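Local coordinates for protein exosome complex component Rrp41 (Archaeoglobus fulgidus, PDB 3M7N) that probably degrades RNA from its 3' end as a catalytic component of the archaeal exosome and may also synthesise heteromeric RNA tails, at residues G20-F23 / D24-R27; L67-P70 / S71-I74; L192-G196 / K197-I201. The protein carries 1 engineered substitution. All blocks are in the same frame, centred on the assembly; numbering follows the deposited sequence.

Contact 1 (G20-F23 / D24-R27); sequences GRKF and DELR
The R21 guanidinium lies over R27, with CG of R27 above its centre and 3.3 Å from R21 CZ. The first torsion of R21 wedges CG between the backbone N and the carbonyl carbon (chi1 43°), and bends at chi2 and chi3 bring NE and NH1 round to the main chain of E25. R21 NE and NH1 both reach E25 O at 3.1 Å, weakly because the N-H groups point badly, and that oxygen sits at the guanidinium edge. The two guanidinium groups are nearly parallel; D174 links them, its backbone O accepting R21 NH1 and its carboxylate pairing with R27 NH1, and with D19, which pairs with R21 NH2, it probably offsets their like charges.

These residues flank a type I beta turn from K22 to E25, closed by E25 N to K22 O at 3.1 Å, in the loop leading to strand 29-33. Glutamate suits the end of the turn: E25 CG lies beside its own backbone N, and the extended chain beyond it carries E25 OE2 to K22 N at 2.9 Å, the donor standing above the carboxylate plane. Its other oxygen makes at most a long, uncertain ion pair with K22 NZ.

At the turn's corner the F23 ring receives D24 CB over one face, a CH-pi contact 3.8 Å from the ring centroid, and the carboxylate stacks 18° from the ring plane. D24 OD2 continues to a salt bridge with K224 of helix 212-248.

Contact 2 (L67-P70 / S71-I74); sequences LQDP and SKAI
D69 turns its carboxylate onto the backbone and side chains of S71 and K72. D69 OD1 accepts the S71 hydroxyl at 3.1 Å from OG, through the syn lone pair, and K72 N at 3.1 Å, from above the carboxylate plane. A shorter but poorly aligned bond from S71 N, 2.8 Å from D69 OD1, is weak and closes an Asx turn. The other oxygen, D69 OD2, forms a salt bridge with K72 NZ at 3.2 Å; the lysine chain bends at chi3 and chi4 to bring its amine back. With CG of D69 anti to the backbone N (chi1 178°), the carboxylate reaches forward across P70, whose ring restricts the backbone at the bend.

Behind the side chain a water takes the hydrogen of D69 N at 2.9 Å and lies within donating distance of K72 O, bridging the two arms of the loop. Farther out, I74 CG2 packs on D69 CB at 4.0 Å where strand 74-81 begins, and P70 meets an apolar side chain of a neighbouring subunit.

A short acidic residue fits because one oxygen can gather several donors while the other meets the lysine; such surroundings would probably keep D69 ionised and its carboxylate fixed in rotation.

Contact 3 (L192-G196 / K197-I201); sequences LIRNG and KIESI
R194 and E199 set their flat ends side by side, guanidinium and carboxylate planes only 28° apart, with E199 OE2 at the guanidinium edge. E199 OE2 accepts R194 NE at 2.9 Å through its anti lone pair, and NH1 forms a second bond so short in the model that its length is doubtful. Over one face of the guanidinium, offset toward the rim, comes L192 CD2, 4.3 Å above the plane. The arginine is also engaged by a neighbouring subunit, where an acidic side chain pairs with NH1 and an aromatic one makes a cation-pi contact. Bends at chi2 of both chains turn their ends together, and E199 CG passes 3.9 Å from R194 CB. Replacing E199 by an alanine would probably leave R194 without its partner within the chain, its guanidinium less firmly oriented for the subunit interface.

I193 and I198 face away from this pair, CD1 to CD1 at 3.4 Å, and pack against helix 212-248, where branched apolar chains suit a covered face. The backbones are joined by E199 N to L192 O at 2.7 Å and R194 N to K197 O at 2.9 Å. The negative psi of E199, with both E199 and S200 opposite L192, is consistent with a beta bulge, and probably helps bring the glutamate toward R194.

N195 and G196 have positive phi, readily adopted by asparagine and glycine, and form the type I' turn from R194 to K197: a classic beta hairpin with a two-residue loop, connecting strands 185-194 and 197-207.

How the contacts relate
The three contacts follow one another along the chain; none nests within or crosses another. Contact 1 closes a turn between strands 16-17 and 29-33 and lays this early loop against strand 170-173 and helix 212-248, its nearest atom about 8 Å from the bound RNA. Contact 2 shapes the loop before strand 74-81, an outermost strand of the mixed sheet, across the chain's centre from contact 1 and about 43 Å away between centres. Contact 3 closes a hairpin whose second strand is outermost in this chain's four-stranded antiparallel sheet, about 23 Å from contact 1 between centres. Helix 212-248 is common ground for contacts 1 and 3, while contacts 2 and 3 meet neighbouring subunits.

Contact 1 (G20-F23 / D24-R27)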
loop_
_atom_site.group_PDB
_atom_site.type_symbol
_atom_site.label_atom_id
_atom_site.label_comp_id
_atom_site.label_asym_id
_atom_site.label_seq_id
_atom_site.Cartn_x
_atom_site.Cartn_y
_atom_site.Cartn_z
ATOM N N GLY E 20 16.684 26.627 -37.452
ATOM C CA GLY E 20 17.255 26.491 -38.779
ATOM C C GLY E 20 16.679 25.405 -39.670
ATOM O O GLY E 20 16.921 25.409 -40.881
ATOM N N ARG E 21 15.909 24.480 -39.111
ATOM C CA ARG E 21 15.412 23.385 -39.936
ATOM C C ARG E 21 14.202 23.732 -40.792
ATOM O O ARG E 21 13.576 24.792 -40.638
ATOM C CB ARG E 21 15.173 22.111 -39.112
ATOM C CG ARG E 21 14.511 22.328 -37.792
ATOM C CD ARG E 21 15.002 21.320 -36.776
ATOM N NE ARG E 21 14.092 20.196 -36.652
ATOM C CZ ARG E 21 13.105 20.106 -35.762
ATOM N NH1 ARG E 21 12.351 19.021 -35.762
ATOM N NH2 ARG E 21 12.865 21.071 -34.878
ATOM N N LYS E 22 13.905 22.835 -41.725
ATOM C CA LYS E 22 12.746 22.988 -42.588
ATOM C C LYS E 22 11.532 22.280 -41.979
ATOM O O LYS E 22 11.663 21.489 -41.049
ATOM C CB LYS E 22 13.029 22.433 -43.997
ATOM C CG LYS E 22 13.849 23.356 -44.909
ATOM C CD LYS E 22 15.353 23.144 -44.761
ATOM C CE LYS E 22 16.157 23.913 -45.825
ATOM N NZ LYS E 22 17.647 23.767 -45.663
ATOM N N PHE E 23 10.360 22.563 -42.532
ATOM C CA PHE E 23 9.122 22.012 -42.033
ATOM C C PHE E 23 9.177 20.486 -41.925
ATOM O O PHE E 23 8.556 19.908 -41.033
ATOM C CB PHE E 23 7.941 22.469 -42.904
ATOM C CG PHE E 23 7.748 21.653 -44.157
ATOM C CD1 PHE E 23 8.379 22.023 -45.354
ATOM C CD2 PHE E 23 6.922 20.525 -44.148
ATOM C CE1 PHE E 23 8.206 21.271 -46.520
ATOM C CE2 PHE E 23 6.733 19.769 -45.306
ATOM C CZ PHE E 23 7.379 20.140 -46.499
ATOM N N ASP E 24 9.925 19.834 -42.811
ATOM C CA ASP E 24 9.950 18.372 -42.828
ATOM C C ASP E 24 11.263 17.731 -42.340
ATOM O O ASP E 24 11.548 16.580 -42.652
ATOM C CB ASP E 24 9.604 17.856 -44.223
ATOM C CG ASP E 24 10.645 18.250 -45.279
ATOM O OD1 ASP E 24 11.589 19.016 -44.960
ATOM O OD2 ASP E 24 10.510 17.777 -46.437
ATOM N N GLU E 25 12.050 18.469 -41.571
ATOM C CA GLU E 25 13.311 17.943 -41.051
ATOM C C GLU E 25 13.278 17.541 -39.564
ATOM O O GLU E 25 12.794 18.298 -38.720
ATOM C CB GLU E 25 14.429 18.966 -41.264
ATOM C CG GLU E 25 14.642 19.337 -42.727
ATOM C CD GLU E 25 15.719 20.388 -42.897
ATOM O OE1 GLU E 25 16.159 20.605 -44.056
ATOM O OE2 GLU E 25 16.131 20.984 -41.871
ATOM N N LEU E 26 13.814 16.359 -39.263
ATOM C CA LEU E 26 13.988 15.889 -37.885
ATOM C C LEU E 26 15.112 16.624 -37.182
ATOM O O LEU E 26 16.032 17.133 -37.829
ATOM C CB LEU E 26 14.333 14.391 -37.852
ATOM C CG LEU E 26 13.291 13.402 -38.365
ATOM C CD1 LEU E 26 13.924 12.039 -38.587
ATOM C CD2 LEU E 26 12.109 13.322 -37.405
ATOM N N ARG E 27 15.047 16.638 -35.851
ATOM C CA ARG E 27 16.162 17.097 -35.027
ATOM C C ARG E 27 17.258 16.039 -35.066
ATOM O O ARG E 27 16.975 14.879 -35.347
ATOM C CB ARG E 27 15.701 17.341 -33.585
ATOM C CG ARG E 27 14.856 18.613 -33.379
ATOM C CD ARG E 27 14.284 18.678 -31.949
ATOM N NE ARG E 27 13.422 17.536 -31.643
ATOM C CZ ARG E 27 12.743 17.368 -30.504
ATOM N NH1 ARG E 27 11.976 16.296 -30.357
ATOM N NH2 ARG E 27 12.812 18.268 -29.522
#

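Contact 2 (L67-P70 / S71-I74)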
loop_
_atom_site.group_PDB
_atom_site.type_symbol
_atom_site.label_atom_id
_atom_site.label_comp_id
_atom_site.label_asym_id
_atom_site.label_seq_id
_atom_site.Cartn_x
_atom_site.Cartn_y
_atom_site.Cartn_z
ATOM N N LEU E 67 -0.895 -10.381 -9.672
ATOM C CA LEU E 67 -0.824 -9.662 -10.939
ATOM C C LEU E 67 -0.597 -10.604 -12.117
ATOM O O LEU E 67 -1.131 -10.393 -13.195
ATOM C CB LEU E 67 0.242 -8.567 -10.904
ATOM C CG LEU E 67 -0.138 -7.308 -10.125
ATOM C CD1 LEU E 67 0.854 -6.195 -10.398
ATOM C CD2 LEU E 67 -1.543 -6.855 -10.484
ATOM N N GLN E 68 0.186 -11.651 -11.902
ATOM C CA GLN E 68 0.469 -12.627 -12.949
ATOM C C GLN E 68 -0.773 -13.008 -13.781
ATOM O O GLN E 68 -1.859 -13.192 -13.239
ATOM C CB GLN E 68 1.109 -13.870 -12.327
ATOM C CG GLN E 68 0.399 -15.158 -12.674
ATOM C CD GLN E 68 0.981 -16.359 -11.950
ATOM O OE1 GLN E 68 1.973 -16.244 -11.230
ATOM N NE2 GLN E 68 0.366 -17.525 -12.149
ATOM N N ASP E 69 -0.602 -13.111 -15.099
ATOM C CA ASP E 69 -1.682 -13.501 -16.013
ATOM C C ASP E 69 -1.426 -14.900 -16.563
ATOM O O ASP E 69 -0.356 -15.186 -17.098
ATOM C CB ASP E 69 -1.815 -12.494 -17.158
ATOM C CG ASP E 69 -2.888 -12.880 -18.178
ATOM O OD1 ASP E 69 -2.942 -14.048 -18.625
ATOM O OD2 ASP E 69 -3.673 -11.987 -18.555
ATOM N N PRO E 70 -2.421 -15.781 -16.440
ATOM C CA PRO E 70 -2.174 -17.198 -16.717
ATOM C C PRO E 70 -1.851 -17.431 -18.185
ATOM O O PRO E 70 -0.926 -18.170 -18.496
ATOM C CB PRO E 70 -3.509 -17.856 -16.350
ATOM C CG PRO E 70 -4.535 -16.754 -16.587
ATOM C CD PRO E 70 -3.840 -15.499 -16.145
ATOM N N SER E 71 -2.600 -16.789 -19.073
ATOM C CA SER E 71 -2.522 -17.082 -20.495
ATOM C C SER E 71 -1.434 -16.309 -21.237
ATOM O O SER E 71 -1.072 -16.678 -22.354
ATOM C CB SER E 71 -3.875 -16.806 -21.156
ATOM O OG SER E 71 -4.156 -15.420 -21.133
ATOM N N LYS E 72 -0.918 -15.245 -20.628
ATOM C CA LYS E 72 0.022 -14.370 -21.329
ATOM C C LYS E 72 0.840 -13.505 -20.375
ATOM O O LYS E 72 0.479 -13.335 -19.219
ATOM C CB LYS E 72 -0.730 -13.453 -22.300
ATOM C CG LYS E 72 -1.551 -12.368 -21.601
ATOM C CD LYS E 72 -2.130 -11.345 -22.578
ATOM C CE LYS E 72 -3.624 -11.517 -22.763
ATOM N NZ LYS E 72 -4.400 -11.103 -21.558
ATOM N N ALA E 73 1.930 -12.935 -20.885
ATOM C CA ALA E 73 2.773 -12.033 -20.102
ATOM C C ALA E 73 2.085 -10.699 -19.880
ATOM O O ALA E 73 1.197 -10.325 -20.637
ATOM C CB ALA E 73 4.098 -11.820 -20.800
ATOM N N ILE E 74 2.495 -9.977 -18.844
ATOM C CA ILE E 74 2.021 -8.620 -18.684
ATOM C C ILE E 74 3.149 -7.700 -19.043
ATOM O O ILE E 74 4.310 -8.081 -18.944
ATOM C CB ILE E 74 1.585 -8.300 -17.251
ATOM C CG1 ILE E 74 2.733 -8.585 -16.282
ATOM C CG2 ILE E 74 0.340 -9.094 -16.892
ATOM C CD1 ILE E 74 2.443 -8.166 -14.861
HETATM O O HOH W 1 1.842 -12.919 -16.646
#

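Contact 3 (L192-G196 / K197-I201)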
loop_
_atom_site.group_PDB
_atom_site.type_symbol
_atom_site.label_atom_id
_atom_site.label_comp_id
_atom_site.label_asym_id
_atom_site.label_seq_id
_atom_site.Cartn_x
_atom_site.Cartn_y
_atom_site.Cartn_z
ATOM N N LEU E 192 3.669 0.847 -35.947
ATOM C CA LEU E 192 4.294 -0.435 -36.185
ATOM C C LEU E 192 4.927 -0.426 -37.590
ATOM O O LEU E 192 4.228 -0.177 -38.579
ATOM C CB LEU E 192 3.243 -1.542 -36.111
ATOM C CG LEU E 192 3.780 -2.910 -36.511
ATOM C CD1 LEU E 192 4.760 -3.431 -35.448
ATOM C CD2 LEU E 192 2.638 -3.892 -36.751
ATOM N N ILE E 193 6.243 -0.653 -37.663
ATOM C CA ILE E 193 6.930 -0.906 -38.924
ATOM C C ILE E 193 7.051 -2.408 -39.144
ATOM O O ILE E 193 7.566 -3.130 -38.285
ATOM C CB ILE E 193 8.367 -0.357 -38.949
ATOM C CG1 ILE E 193 8.450 1.030 -38.319
ATOM C CG2 ILE E 193 8.903 -0.339 -40.378
ATOM C CD1 ILE E 193 7.728 2.105 -39.085
ATOM N N ARG E 194 6.588 -2.877 -40.295
ATOM C CA ARG E 194 6.651 -4.290 -40.641
ATOM C C ARG E 194 6.969 -4.357 -42.122
ATOM O O ARG E 194 6.461 -3.558 -42.905
ATOM C CB ARG E 194 5.316 -4.980 -40.366
ATOM C CG ARG E 194 5.444 -6.359 -39.760
ATOM C CD ARG E 194 4.477 -7.335 -40.367
ATOM N NE ARG E 194 3.080 -7.042 -40.071
ATOM C CZ ARG E 194 2.347 -7.699 -39.171
ATOM N NH1 ARG E 194 1.076 -7.372 -38.971
ATOM N NH2 ARG E 194 2.879 -8.684 -38.465
ATOM N N ASN E 195 7.827 -5.292 -42.510
ATOM C CA ASN E 195 8.238 -5.387 -43.898
ATOM C C ASN E 195 8.809 -4.042 -44.372
ATOM O O ASN E 195 8.519 -3.576 -45.477
ATOM C CB ASN E 195 7.037 -5.822 -44.749
ATOM C CG ASN E 195 7.348 -5.877 -46.230
ATOM O OD1 ASN E 195 8.385 -6.401 -46.650
ATOM N ND2 ASN E 195 6.446 -5.337 -47.033
ATOM N N GLY E 196 9.603 -3.407 -43.515
ATOM C CA GLY E 196 10.243 -2.145 -43.856
ATOM C C GLY E 196 9.346 -0.926 -43.986
ATOM O O GLY E 196 9.802 0.126 -44.435
ATOM N N LYS E 197 8.077 -1.037 -43.596
ATOM C CA LYS E 197 7.160 0.092 -43.777
ATOM C C LYS E 197 6.079 0.287 -42.691
ATOM O O LYS E 197 5.816 -0.590 -41.854
ATOM C CB LYS E 197 6.509 -0.000 -45.152
ATOM C CG LYS E 197 5.592 -1.198 -45.304
ATOM C CD LYS E 197 5.342 -1.493 -46.780
ATOM C CE LYS E 197 4.407 -2.686 -46.960
ATOM N NZ LYS E 197 4.287 -3.097 -48.393
ATOM N N ILE E 198 5.452 1.460 -42.720
ATOM C CA ILE E 198 4.409 1.804 -41.765
ATOM C C ILE E 198 3.224 0.878 -41.950
ATOM O O ILE E 198 2.610 0.872 -42.998
ATOM C CB ILE E 198 3.939 3.233 -41.979
ATOM C CG1 ILE E 198 5.132 4.185 -42.015
ATOM C CG2 ILE E 198 2.962 3.641 -40.901
ATOM C CD1 ILE E 198 5.757 4.435 -40.669
ATOM N N GLU E 199 2.900 0.096 -40.931
ATOM C CA GLU E 199 1.839 -0.904 -41.039
ATOM C C GLU E 199 0.553 -0.493 -40.315
ATOM O O GLU E 199 -0.550 -0.896 -40.712
ATOM C CB GLU E 199 2.326 -2.239 -40.484
ATOM C CG GLU E 199 1.874 -3.464 -41.281
ATOM C CD GLU E 199 0.663 -4.143 -40.677
ATOM O OE1 GLU E 199 -0.374 -3.472 -40.465
ATOM O OE2 GLU E 199 0.753 -5.359 -40.414
ATOM N N SER E 200 0.708 0.268 -39.231
ATOM C CA SER E 200 -0.423 0.814 -38.490
ATOM C C SER E 200 0.005 1.744 -37.361
ATOM O O SER E 200 1.190 1.995 -37.161
ATOM C CB SER E 200 -1.379 -0.275 -37.990
ATOM O OG SER E 200 -0.682 -1.364 -37.423
ATOM N N ILE E 201 -0.987 2.271 -36.656
ATOM C CA ILE E 201 -0.792 3.276 -35.628
ATOM C C ILE E 201 -0.838 2.609 -34.263
ATOM O O ILE E 201 -1.839 1.978 -33.904
ATOM C CB ILE E 201 -1.918 4.336 -35.701
ATOM C CG1 ILE E 201 -1.839 5.119 -37.027
ATOM C CG2 ILE E 201 -1.866 5.267 -34.493
ATOM C CD1 ILE E 201 -3.081 5.962 -37.351
#